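Local atomic coordinates of pngf-ii (Elizabethkingia meningoseptica, PDB entry 4R4X), a protein that probably removes N-linked glycans from glycoproteins by cleaving the bond between the sugar and its asparagine, as a peptide:N-glycosidase related to PNGase F. Residues 109-114 against 126-131; 208-211 against 216-219; 274-279 against 286-291; 327-332 against 365-370. All coordinates share one frame; numbering follows the deposited sequence.

Interaction 1: residues 109-114 against 126-131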
loop_
_atom_site.group_PDB
_atom_site.type_symbol
_atom_site.label_atom_id
_atom_site.label_comp_id
_atom_site.label_asym_id
_atom_site.label_seq_id
_atom_site.Cartn_x
_atom_site.Cartn_y
_atom_site.Cartn_z
ATOM N N ASN A 109 32.323 -3.563 3.077
ATOM C CA ASN A 109 32.513 -4.674 4.001
ATOM C C ASN A 109 33.736 -5.476 3.572
ATOM O O ASN A 109 33.944 -5.703 2.387
ATOM C CB ASN A 109 31.283 -5.585 4.054
ATOM C CG ASN A 109 30.128 -4.970 4.826
ATOM O OD1 ASN A 109 30.322 -4.306 5.843
ATOM N ND2 ASN A 109 28.920 -5.200 4.352
ATOM N N THR A 110 34.552 -5.858 4.549
ATOM C CA THR A 110 35.699 -6.728 4.344
ATOM C C THR A 110 35.336 -8.154 4.716
ATOM O O THR A 110 34.816 -8.412 5.813
ATOM C CB THR A 110 36.871 -6.288 5.225
ATOM O OG1 THR A 110 37.224 -4.951 4.878
ATOM C CG2 THR A 110 38.086 -7.199 5.020
ATOM N N ILE A 111 35.595 -9.078 3.800
ATOM C CA ILE A 111 35.299 -10.489 4.036
ATOM C C ILE A 111 36.540 -11.334 3.806
ATOM O O ILE A 111 37.080 -11.377 2.693
ATOM C CB ILE A 111 34.169 -11.022 3.129
ATOM C CG1 ILE A 111 32.903 -10.166 3.273
ATOM C CG2 ILE A 111 33.876 -12.478 3.473
ATOM C CD1 ILE A 111 32.736 -9.160 2.155
ATOM N N GLU A 112 36.986 -12.004 4.866
ATOM C CA GLU A 112 38.099 -12.937 4.775
ATOM C C GLU A 112 37.543 -14.337 4.488
ATOM O O GLU A 112 36.595 -14.787 5.139
ATOM C CB GLU A 112 38.888 -12.953 6.074
ATOM C CG GLU A 112 39.365 -11.592 6.556
ATOM C CD GLU A 112 39.843 -11.661 7.997
ATOM O OE1 GLU A 112 39.044 -11.375 8.923
ATOM O OE2 GLU A 112 41.006 -12.049 8.197
ATOM N N VAL A 113 38.153 -15.008 3.520
ATOM C CA VAL A 113 37.719 -16.312 3.052
ATOM C C VAL A 113 38.881 -17.318 3.194
ATOM O O VAL A 113 39.994 -17.088 2.706
ATOM C CB VAL A 113 37.205 -16.184 1.606
ATOM C CG1 VAL A 113 36.794 -17.519 1.040
ATOM C CG2 VAL A 113 36.021 -15.212 1.578
ATOM N N TRP A 114 38.626 -18.401 3.926
ATOM C CA TRP A 114 39.589 -19.470 4.081
ATOM C C TRP A 114 39.089 -20.684 3.314
ATOM O O TRP A 114 37.976 -21.136 3.559
ATOM C CB TRP A 114 39.696 -19.851 5.532
ATOM C CG TRP A 114 40.315 -18.868 6.397
ATOM C CD1 TRP A 114 39.711 -17.844 7.037
ATOM C CD2 TRP A 114 41.687 -18.844 6.793
ATOM N NE1 TRP A 114 40.625 -17.162 7.817
ATOM C CE2 TRP A 114 41.849 -17.763 7.679
ATOM C CE3 TRP A 114 42.790 -19.635 6.489
ATOM C CZ2 TRP A 114 43.073 -17.453 8.271
ATOM C CZ3 TRP A 114 44.036 -19.314 7.073
ATOM C CH2 TRP A 114 44.151 -18.227 7.951
ATOM N N SER A 126 28.523 -19.111 1.237
ATOM C CA SER A 126 27.925 -17.992 0.501
ATOM C C SER A 126 28.479 -18.009 -0.929
ATOM O O SER A 126 29.318 -18.827 -1.262
ATOM C CB SER A 126 28.234 -16.643 1.180
ATOM O OG SER A 126 29.589 -16.276 0.983
ATOM N N ILE A 127 28.031 -17.101 -1.770
ATOM C CA ILE A 127 28.583 -17.029 -3.142
ATOM C C ILE A 127 30.094 -16.631 -3.192
ATOM O O ILE A 127 30.809 -16.958 -4.166
ATOM C CB ILE A 127 27.757 -16.036 -3.976
ATOM C CG1 ILE A 127 28.032 -16.203 -5.484
ATOM C CG2 ILE A 127 28.019 -14.610 -3.503
ATOM C CD1 ILE A 127 27.737 -17.575 -6.047
ATOM N N LEU A 128 30.575 -15.922 -2.163
ATOM C CA LEU A 128 31.943 -15.391 -2.181
ATOM C C LEU A 128 32.995 -16.475 -2.075
ATOM O O LEU A 128 32.935 -17.329 -1.195
ATOM C CB LEU A 128 32.163 -14.383 -1.066
ATOM C CG LEU A 128 31.307 -13.124 -1.160
ATOM C CD1 LEU A 128 31.572 -12.228 0.035
ATOM C CD2 LEU A 128 31.533 -12.396 -2.473
ATOM N N GLY A 129 33.945 -16.454 -3.002
ATOM C CA GLY A 129 35.052 -17.410 -3.006
ATOM C C GLY A 129 34.806 -18.762 -3.640
ATOM O O GLY A 129 35.698 -19.621 -3.600
ATOM N N GLN A 130 33.619 -18.958 -4.231
ATOM C CA GLN A 130 33.208 -20.252 -4.774
ATOM C C GLN A 130 34.074 -20.736 -5.915
ATOM O O GLN A 130 34.044 -21.910 -6.226
ATOM C CB GLN A 130 31.792 -20.173 -5.335
ATOM C CG GLN A 130 30.713 -20.045 -4.292
ATOM C CD GLN A 130 30.300 -21.363 -3.701
ATOM O OE1 GLN A 130 30.524 -22.442 -4.274
ATOM N NE2 GLN A 130 29.656 -21.288 -2.552
ATOM N N ASP A 131 34.803 -19.847 -6.581
ATOM C CA ASP A 131 35.759 -20.334 -7.570
ATOM C C ASP A 131 37.172 -20.552 -7.029
ATOM O O ASP A 131 38.012 -21.018 -7.773
ATOM C CB ASP A 131 35.818 -19.434 -8.793
ATOM C CG ASP A 131 36.321 -20.170 -10.014
ATOM O OD1 ASP A 131 35.940 -21.347 -10.225
ATOM O OD2 ASP A 131 37.127 -19.580 -10.742
#
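Ile111 and Leu128 meet methyl against methyl where a type II beta turn, Ile127 to Gln130, packs onto a strand of the N-terminal domain. The turn belongs to the long connection between the antiparallel neighbours 109-116 and 134-140, which folds back over the strand it has just left. Leu128 CD1 meets three atoms of Ile111, CG1, CG2 and CD1; the closest pair is Ile111 CD1 to Leu128 CD1 at 3.9 Å. The two side chains cross at about a right angle. Leu128 reaches the strand with CG anti to its own carbonyl carbon (chi1 -63°) and an extended second torsion. Two residues further on, Val113 points toward the turn backbone, and its CG1 comes 4.4 Å from Gly129 CA. Gly129 sits at positive phi (83°), as the third residue of a type II turn usually does. No hydrogen bond joins the two segments, so apolar contact carries the whole interaction.

The turn is shaped by polar bonds behind this layer. Gln83 grips it twice, its OE1 taking the N-H of Gly129 and its NE2 reaching the carbonyl of Ile127, while Arg55 bonds the side-chain oxygen of Gln130. Within the loop, Gln130 NE2 donates to Ser126 O at 2.8 Å; the bond is nearly straight, the acceptor lies in the plane of the glutamine amide, and the nitrogen stands above the plane of the serine carbonyl.

Interaction 2: residues 208-211 against 216-219; sequences IQRF and IILK
A short antiparallel beta hairpin pairs strand 209-211, at one border of a large antiparallel sheet, with strand 216-222. Two hydrogen-bonded pairs flank the non-hydrogen-bonded pair Arg210-Ile217. At one, Gln209 N donates to Leu218 O (2.9 Å) and Leu218 N returns the bond to Gln209 O (2.8 Å). At the other, Phe211 N reaches Ile216 O at 2.9 Å, while Ile216 N donates to Phe211 O at 3.1 Å. Gln209, Phe211, Ile216 and Leu218 share a face: Phe211 CB rests on Ile216 CD1, and the ring atom CE2 touches Leu218 CD2 at 4.1 Å, with helix 262-268 packed against this side. On the face of Arg210 and Ile217, Ile208 CG2 does double duty, lying 4.0 Å from Ile217 CB and over the centre of one guanidinium face of Arg210. That guanidinium forms salt bridges with Asp205 and Glu194 and also donates to Lys203 O. The chemistry is therefore split by face: a largely apolar face, with Gln209 NE2 bonded to Tyr263 OH, turned toward the helix, and an arginine whose charge is probably balanced by two carboxylates while a methyl covers one of its flat faces.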
loop_
_atom_site.group_PDB
_atom_site.type_symbol
_atom_site.label_atom_id
_atom_site.label_comp_id
_atom_site.label_asym_id
_atom_site.label_seq_id
_atom_site.Cartn_x
_atom_site.Cartn_y
_atom_site.Cartn_z
ATOM N N ILE A 208 -16.652 -3.809 -15.265
ATOM C CA ILE A 208 -16.681 -2.465 -14.679
ATOM C C ILE A 208 -17.998 -1.733 -14.946
ATOM O O ILE A 208 -18.386 -1.533 -16.101
ATOM C CB ILE A 208 -15.528 -1.628 -15.247
ATOM C CG1 ILE A 208 -14.208 -2.343 -14.950
ATOM C CG2 ILE A 208 -15.545 -0.213 -14.655
ATOM C CD1 ILE A 208 -12.974 -1.585 -15.349
ATOM N N GLN A 209 -18.666 -1.312 -13.881
ATOM C CA GLN A 209 -19.823 -0.445 -13.999
ATOM C C GLN A 209 -19.371 1.009 -13.998
ATOM O O GLN A 209 -18.434 1.390 -13.262
ATOM C CB GLN A 209 -20.795 -0.711 -12.865
ATOM C CG GLN A 209 -21.247 -2.169 -12.810
ATOM C CD GLN A 209 -21.981 -2.499 -11.524
ATOM O OE1 GLN A 209 -21.544 -3.328 -10.732
ATOM N NE2 GLN A 209 -23.091 -1.875 -11.330
ATOM N N ARG A 210 -20.041 1.826 -14.799
ATOM C CA ARG A 210 -19.676 3.238 -14.923
ATOM C C ARG A 210 -20.886 4.112 -14.704
ATOM O O ARG A 210 -21.941 3.887 -15.285
ATOM C CB ARG A 210 -19.085 3.530 -16.300
ATOM C CG ARG A 210 -17.937 2.613 -16.678
ATOM C CD ARG A 210 -17.173 3.104 -17.915
ATOM N NE ARG A 210 -15.934 2.333 -18.047
ATOM C CZ ARG A 210 -15.864 1.071 -18.460
ATOM N NH1 ARG A 210 -14.690 0.453 -18.487
ATOM N NH2 ARG A 210 -16.963 0.400 -18.839
ATOM N N PHE A 211 -20.744 5.113 -13.858
ATOM C CA PHE A 211 -21.856 6.003 -13.553
ATOM C C PHE A 211 -21.366 7.441 -13.704
ATOM O O PHE A 211 -20.180 7.678 -13.961
ATOM C CB PHE A 211 -22.358 5.768 -12.129
ATOM C CG PHE A 211 -22.769 4.347 -11.841
ATOM C CD1 PHE A 211 -24.076 3.909 -12.108
ATOM C CD2 PHE A 211 -21.858 3.442 -11.323
ATOM C CE1 PHE A 211 -24.444 2.601 -11.833
ATOM C CE2 PHE A 211 -22.217 2.144 -11.053
ATOM C CZ PHE A 211 -23.508 1.715 -11.319
ATOM N N ILE A 216 -17.416 7.986 -12.534
ATOM C CA ILE A 216 -17.389 6.966 -11.474
ATOM C C ILE A 216 -17.226 5.592 -12.113
ATOM O O ILE A 216 -17.996 5.236 -13.013
ATOM C CB ILE A 216 -18.698 6.959 -10.679
ATOM C CG1 ILE A 216 -19.036 8.360 -10.146
ATOM C CG2 ILE A 216 -18.629 5.962 -9.537
ATOM C CD1 ILE A 216 -20.511 8.537 -9.804
ATOM N N ILE A 217 -16.202 4.859 -11.690
ATOM C CA ILE A 217 -16.026 3.467 -12.080
ATOM C C ILE A 217 -16.102 2.563 -10.838
ATOM O O ILE A 217 -15.533 2.885 -9.777
ATOM C CB ILE A 217 -14.715 3.224 -12.870
ATOM C CG1 ILE A 217 -13.479 3.637 -12.067
ATOM C CG2 ILE A 217 -14.746 3.998 -14.189
ATOM C CD1 ILE A 217 -12.176 3.475 -12.822
ATOM N N LEU A 218 -16.752 1.412 -10.984
ATOM C CA LEU A 218 -17.085 0.565 -9.830
ATOM C C LEU A 218 -16.969 -0.913 -10.191
ATOM O O LEU A 218 -17.333 -1.297 -11.288
ATOM C CB LEU A 218 -18.528 0.849 -9.415
ATOM C CG LEU A 218 -18.954 0.294 -8.058
ATOM C CD1 LEU A 218 -18.371 1.158 -6.968
ATOM C CD2 LEU A 218 -20.468 0.267 -7.879
ATOM N N LYS A 219 -16.479 -1.737 -9.273
ATOM C CA LYS A 219 -16.543 -3.179 -9.471
ATOM C C LYS A 219 -16.713 -3.905 -8.150
ATOM O O LYS A 219 -16.589 -3.307 -7.070
ATOM C CB LYS A 219 -15.320 -3.705 -10.221
ATOM C CG LYS A 219 -14.005 -3.570 -9.508
ATOM C CD LYS A 219 -12.923 -4.530 -10.038
ATOM C CE LYS A 219 -12.756 -4.492 -11.535
ATOM N NZ LYS A 219 -11.643 -5.366 -11.996
#

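Interaction 3: residues 274-279 against 286-291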
loop_
_atom_site.group_PDB
_atom_site.type_symbol
_atom_site.label_atom_id
_atom_site.label_comp_id
_atom_site.label_asym_id
_atom_site.label_seq_id
_atom_site.Cartn_x
_atom_site.Cartn_y
_atom_site.Cartn_z
ATOM N N PRO A 274 -31.901 8.666 0.719
ATOM C CA PRO A 274 -32.631 9.460 1.724
ATOM C C PRO A 274 -32.307 10.949 1.642
ATOM O O PRO A 274 -31.140 11.320 1.454
ATOM C CB PRO A 274 -32.141 8.896 3.055
ATOM C CG PRO A 274 -31.571 7.569 2.756
ATOM C CD PRO A 274 -31.129 7.572 1.322
ATOM N N VAL A 275 -33.336 11.787 1.778
ATOM C CA VAL A 275 -33.188 13.252 1.739
ATOM C C VAL A 275 -32.753 13.784 3.109
ATOM O O VAL A 275 -33.299 13.396 4.132
ATOM C CB VAL A 275 -34.514 13.939 1.285
ATOM C CG1 VAL A 275 -34.418 15.448 1.382
ATOM C CG2 VAL A 275 -34.858 13.571 -0.153
ATOM N N TYR A 276 -31.728 14.633 3.140
ATOM C CA TYR A 276 -31.307 15.319 4.360
ATOM C C TYR A 276 -31.648 16.804 4.253
ATOM O O TYR A 276 -31.368 17.440 3.245
ATOM C CB TYR A 276 -29.783 15.164 4.601
ATOM C CG TYR A 276 -29.281 15.913 5.834
ATOM C CD1 TYR A 276 -29.519 15.428 7.120
ATOM C CD2 TYR A 276 -28.583 17.095 5.712
ATOM C CE1 TYR A 276 -29.071 16.113 8.249
ATOM C CE2 TYR A 276 -28.123 17.784 6.821
ATOM C CZ TYR A 276 -28.379 17.300 8.089
ATOM O OH TYR A 276 -27.924 17.990 9.176
ATOM N N GLN A 277 -32.239 17.356 5.302
ATOM C CA GLN A 277 -32.595 18.791 5.341
ATOM C C GLN A 277 -32.284 19.345 6.725
ATOM O O GLN A 277 -32.459 18.632 7.716
ATOM C CB GLN A 277 -34.078 18.970 4.988
ATOM C CG GLN A 277 -34.361 18.676 3.528
ATOM C CD GLN A 277 -35.827 18.784 3.131
ATOM O OE1 GLN A 277 -36.152 18.801 1.946
ATOM N NE2 GLN A 277 -36.700 18.826 4.103
ATOM N N ASN A 278 -31.796 20.587 6.815
ATOM C CA ASN A 278 -31.360 21.111 8.107
ATOM C C ASN A 278 -31.817 22.531 8.427
ATOM O O ASN A 278 -31.281 23.152 9.366
ATOM C CB ASN A 278 -29.836 21.055 8.227
ATOM C CG ASN A 278 -29.144 22.058 7.335
ATOM O OD1 ASN A 278 -29.789 22.832 6.605
ATOM N ND2 ASN A 278 -27.816 22.049 7.379
ATOM N N GLY A 279 -32.779 23.033 7.651
ATOM C CA GLY A 279 -33.321 24.382 7.852
ATOM C C GLY A 279 -32.848 25.430 6.856
ATOM O O GLY A 279 -33.384 26.524 6.836
ATOM N N GLY A 286 -28.425 11.429 0.624
ATOM C CA GLY A 286 -27.598 10.285 0.992
ATOM C C GLY A 286 -26.359 10.616 1.798
ATOM O O GLY A 286 -25.385 9.862 1.772
ATOM N N VAL A 287 -26.415 11.716 2.533
ATOM C CA VAL A 287 -25.245 12.223 3.250
ATOM C C VAL A 287 -25.159 11.770 4.698
ATOM O O VAL A 287 -24.111 11.958 5.329
ATOM C CB VAL A 287 -25.141 13.761 3.199
ATOM C CG1 VAL A 287 -25.069 14.206 1.764
ATOM C CG2 VAL A 287 -26.288 14.446 3.942
ATOM N N ALA A 288 -26.239 11.180 5.211
ATOM C CA ALA A 288 -26.307 10.773 6.608
ATOM C C ALA A 288 -26.888 9.375 6.787
ATOM O O ALA A 288 -27.784 8.960 6.053
ATOM C CB ALA A 288 -27.144 11.772 7.406
ATOM N N LEU A 289 -26.374 8.654 7.782
ATOM C CA LEU A 289 -26.913 7.364 8.129
ATOM C C LEU A 289 -28.379 7.551 8.555
ATOM O O LEU A 289 -28.723 8.570 9.155
ATOM C CB LEU A 289 -26.074 6.749 9.256
ATOM C CG LEU A 289 -26.563 5.609 10.136
ATOM C CD1 LEU A 289 -25.358 5.045 10.871
ATOM C CD2 LEU A 289 -27.627 6.064 11.115
ATOM N N THR A 290 -29.232 6.607 8.162
ATOM C CA THR A 290 -30.590 6.525 8.709
ATOM C C THR A 290 -30.823 5.050 9.117
ATOM O O THR A 290 -29.997 4.190 8.845
ATOM C CB THR A 290 -31.661 6.977 7.696
ATOM O OG1 THR A 290 -31.900 5.927 6.772
ATOM C CG2 THR A 290 -31.273 8.233 6.930
ATOM N N PRO A 291 -31.962 4.751 9.747
ATOM C CA PRO A 291 -32.222 3.357 10.078
ATOM C C PRO A 291 -32.186 2.413 8.873
ATOM O O PRO A 291 -31.916 1.232 9.042
ATOM C CB PRO A 291 -33.633 3.411 10.700
ATOM C CG PRO A 291 -33.730 4.781 11.277
ATOM C CD PRO A 291 -33.028 5.643 10.251
#
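Tyr276 carries its CG anti to the backbone N (chi1 178°), and Val287, with CG1 anti to its carbonyl carbon (chi1 -59°), has CG2 between N and carbonyl carbon; together these torsions bring the valine methyl CG2 against the root of the tyrosine side chain. The setting is the small two-stranded antiparallel ribbon of 275-276 and 284-285, whose second strand runs on into the loop 286-291. Val287 CG2 lies 3.6 Å from Tyr276 CB and a little farther from CG and CD2, and the two side chains cross at about a right angle. The methyl of Ala288 comes 4.4 Å from Tyr276 CD1, a looser touch. The hydroxyl end of Tyr276 looks outside the pair: it bonds to Gly405 O and to the N-H of Glu407, and Ala288 packs on Val408, so ribbon and following loop both meet strand 406-412 or the residue before it.

A single hydrogen bond crosses the contact. Gly286 N donates to Pro274 O at 2.8 Å, fairly straight at the hydrogen (164°). The chain leaves the ribbon at Gly286, which has a positive phi; farther along, backbone bonds join Val287 to Asn384 and Leu289 to Val382. The loop then comes back to the start of the ribbon, where Thr290 CG2 rests 4.0 Å from Pro274 CB.

Interaction 4: residues 327-332 against 365-370; sequences PYRQDI and SIHPDQ
Strands 326-331 and 358-367 are not adjacent: both belong to a four-stranded antiparallel sheet and flank strand 231-240, so Arg329 has to reach across that middle strand to meet Ser365 and His367. It does so almost fully stretched, with CG anti to the backbone N (chi1 -169°) and the chain extended as far as NE. The guanidinium presents an edge to Ser365, whose OG lies near its plane and 3.1 Å from Arg329 NH2. The same nitrogen stands 3.5 Å from His367 NE2; the guanidinium and imidazole planes are 62° apart, and the two side chains arrive from opposite directions. Ser365 OG and His367 NE2, two residues apart on one strand and thus on the same face of the sheet, share a hydrogen bond of 2.7 Å. A water bridges Arg329 NE and Ser365 OG: it accepts from Arg329 NE at 2.9 Å and is hydrogen-bonded to Ser365 OG at 3.0 Å. His367 is further held by a ring stack with Phe185, and Asp369, two residues on, bonds to Thr231 OG1 on the middle strand. Ser365 OG therefore links histidine and water, and the water carries the link on to arginine NE. This polar chain joins two strands across a third with little buried surface, and the positive charge beside His367 would probably disfavour protonation of its imidazole.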
loop_
_atom_site.group_PDB
_atom_site.type_symbol
_atom_site.label_atom_id
_atom_site.label_comp_id
_atom_site.label_asym_id
_atom_site.label_seq_id
_atom_site.Cartn_x
_atom_site.Cartn_y
_atom_site.Cartn_z
ATOM N N PRO A 327 1.231 9.259 -7.813
ATOM C CA PRO A 327 0.908 8.144 -6.956
ATOM C C PRO A 327 0.290 8.611 -5.641
ATOM O O PRO A 327 0.701 9.644 -5.096
ATOM C CB PRO A 327 2.261 7.537 -6.687
ATOM C CG PRO A 327 3.185 8.730 -6.642
ATOM C CD PRO A 327 2.571 9.788 -7.513
ATOM N N TYR A 328 -0.680 7.835 -5.167
ATOM C CA TYR A 328 -1.335 8.064 -3.893
ATOM C C TYR A 328 -1.467 6.729 -3.171
ATOM O O TYR A 328 -2.033 5.777 -3.715
ATOM C CB TYR A 328 -2.734 8.629 -4.084
ATOM C CG TYR A 328 -2.902 9.821 -5.010
ATOM C CD1 TYR A 328 -3.035 9.641 -6.379
ATOM C CD2 TYR A 328 -3.001 11.123 -4.503
ATOM C CE1 TYR A 328 -3.260 10.715 -7.228
ATOM C CE2 TYR A 328 -3.205 12.207 -5.350
ATOM C CZ TYR A 328 -3.335 11.991 -6.710
ATOM O OH TYR A 328 -3.570 13.039 -7.578
ATOM N N ARG A 329 -0.986 6.659 -1.941
ATOM C CA ARG A 329 -1.125 5.436 -1.177
ATOM C C ARG A 329 -1.471 5.771 0.261
ATOM O O ARG A 329 -0.763 6.548 0.925
ATOM C CB ARG A 329 0.152 4.590 -1.247
ATOM C CG ARG A 329 -0.003 3.165 -0.691
ATOM C CD ARG A 329 1.279 2.341 -0.837
ATOM N NE ARG A 329 1.078 0.899 -0.604
ATOM C CZ ARG A 329 2.050 0.019 -0.359
ATOM N NH1 ARG A 329 3.319 0.410 -0.269
ATOM N NH2 ARG A 329 1.763 -1.277 -0.175
ATOM N N GLN A 330 -2.548 5.156 0.737
ATOM C CA GLN A 330 -3.036 5.375 2.091
ATOM C C GLN A 330 -3.158 4.059 2.887
ATOM O O GLN A 330 -3.643 3.036 2.377
ATOM C CB GLN A 330 -4.406 6.027 2.041
ATOM C CG GLN A 330 -4.958 6.339 3.440
ATOM C CD GLN A 330 -5.974 7.446 3.469
ATOM O OE1 GLN A 330 -7.014 7.379 4.167
ATOM N NE2 GLN A 330 -5.705 8.465 2.745
ATOM N N ASP A 331 -2.722 4.121 4.129
ATOM C CA ASP A 331 -2.906 3.059 5.130
ATOM C C ASP A 331 -4.374 3.088 5.532
ATOM O O ASP A 331 -4.876 4.117 5.962
ATOM C CB ASP A 331 -1.997 3.377 6.295
ATOM C CG ASP A 331 -2.036 2.340 7.426
ATOM O OD1 ASP A 331 -2.935 1.461 7.461
ATOM O OD2 ASP A 331 -1.146 2.455 8.299
ATOM N N ILE A 332 -5.071 1.976 5.360
ATOM C CA ILE A 332 -6.483 1.894 5.722
ATOM C C ILE A 332 -6.752 0.748 6.722
ATOM O O ILE A 332 -7.861 0.205 6.763
ATOM C CB ILE A 332 -7.373 1.721 4.469
ATOM C CG1 ILE A 332 -6.857 0.609 3.563
ATOM C CG2 ILE A 332 -7.458 3.017 3.678
ATOM C CD1 ILE A 332 -7.868 0.246 2.481
ATOM N N SER A 365 -3.433 -3.750 -0.911
ATOM C CA SER A 365 -2.463 -4.722 -0.438
ATOM C C SER A 365 -2.686 -5.018 1.045
ATOM O O SER A 365 -3.007 -4.110 1.853
ATOM C CB SER A 365 -1.028 -4.248 -0.667
ATOM O OG SER A 365 -0.741 -3.070 0.049
ATOM N N ILE A 366 -2.526 -6.293 1.375
ATOM C CA ILE A 366 -2.705 -6.817 2.722
ATOM C C ILE A 366 -1.404 -7.470 3.166
ATOM O O ILE A 366 -0.865 -8.359 2.483
ATOM C CB ILE A 366 -3.847 -7.843 2.791
ATOM C CG1 ILE A 366 -5.123 -7.270 2.184
ATOM C CG2 ILE A 366 -4.079 -8.291 4.247
ATOM C CD1 ILE A 366 -6.031 -8.317 1.594
ATOM N N HIS A 367 -0.894 -7.005 4.304
ATOM C CA HIS A 367 0.426 -7.363 4.774
ATOM C C HIS A 367 0.329 -8.144 6.095
ATOM O O HIS A 367 -0.439 -7.743 6.982
ATOM C CB HIS A 367 1.288 -6.109 4.912
ATOM C CG HIS A 367 1.355 -5.321 3.646
ATOM N ND1 HIS A 367 2.343 -5.510 2.696
ATOM C CD2 HIS A 367 0.500 -4.415 3.124
ATOM C CE1 HIS A 367 2.118 -4.716 1.666
ATOM N NE2 HIS A 367 0.993 -4.058 1.891
ATOM N N PRO A 368 1.089 -9.257 6.208
ATOM C CA PRO A 368 1.004 -10.258 7.288
ATOM C C PRO A 368 1.654 -9.791 8.602
ATOM O O PRO A 368 2.470 -10.491 9.196
ATOM C CB PRO A 368 1.777 -11.461 6.702
ATOM C CG PRO A 368 2.801 -10.825 5.822
ATOM C CD PRO A 368 2.071 -9.679 5.175
ATOM N N ASP A 369 1.267 -8.616 9.059
ATOM C CA ASP A 369 1.800 -8.037 10.257
ATOM C C ASP A 369 1.045 -8.569 11.488
ATOM O O ASP A 369 0.045 -9.262 11.359
ATOM C CB ASP A 369 1.632 -6.511 10.170
ATOM C CG ASP A 369 2.580 -5.886 9.196
ATOM O OD1 ASP A 369 3.725 -6.389 9.093
ATOM O OD2 ASP A 369 2.205 -4.875 8.545
ATOM N N GLN A 370 1.522 -8.193 12.664
ATOM C CA GLN A 370 0.838 -8.487 13.930
ATOM C C GLN A 370 0.845 -7.190 14.759
ATOM O O GLN A 370 1.229 -7.184 15.921
ATOM C CB GLN A 370 1.529 -9.652 14.668
ATOM C CG GLN A 370 1.700 -10.935 13.830
ATOM C CD GLN A 370 2.746 -11.922 14.369
ATOM O OE1 GLN A 370 3.791 -11.538 14.903
ATOM N NE2 GLN A 370 2.472 -13.210 14.198
HETATM O O HOH W 1 -1.207 -0.632 -1.588
#

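In the fold
Interaction 1 lies in the N-terminal domain, its centre about 38 Å or more from the other three centres, and buries an apolar contact without any hydrogen bond across it. Interactions 2, 3 and 4 belong to the PNGase F-like part of the chain but to three different sheets: the hairpin at the border of the large antiparallel sheet, the two-stranded ribbon, and the four-stranded sheet near the centre of the chain. Chemistry follows place. Interaction 2 is regular backbone pairing with apolar cover; interaction 3 combines one backbone bond with a few apolar contacts at the periphery; interaction 4, closest to the chain's centre, is nonetheless polar, water-linked and partly exposed.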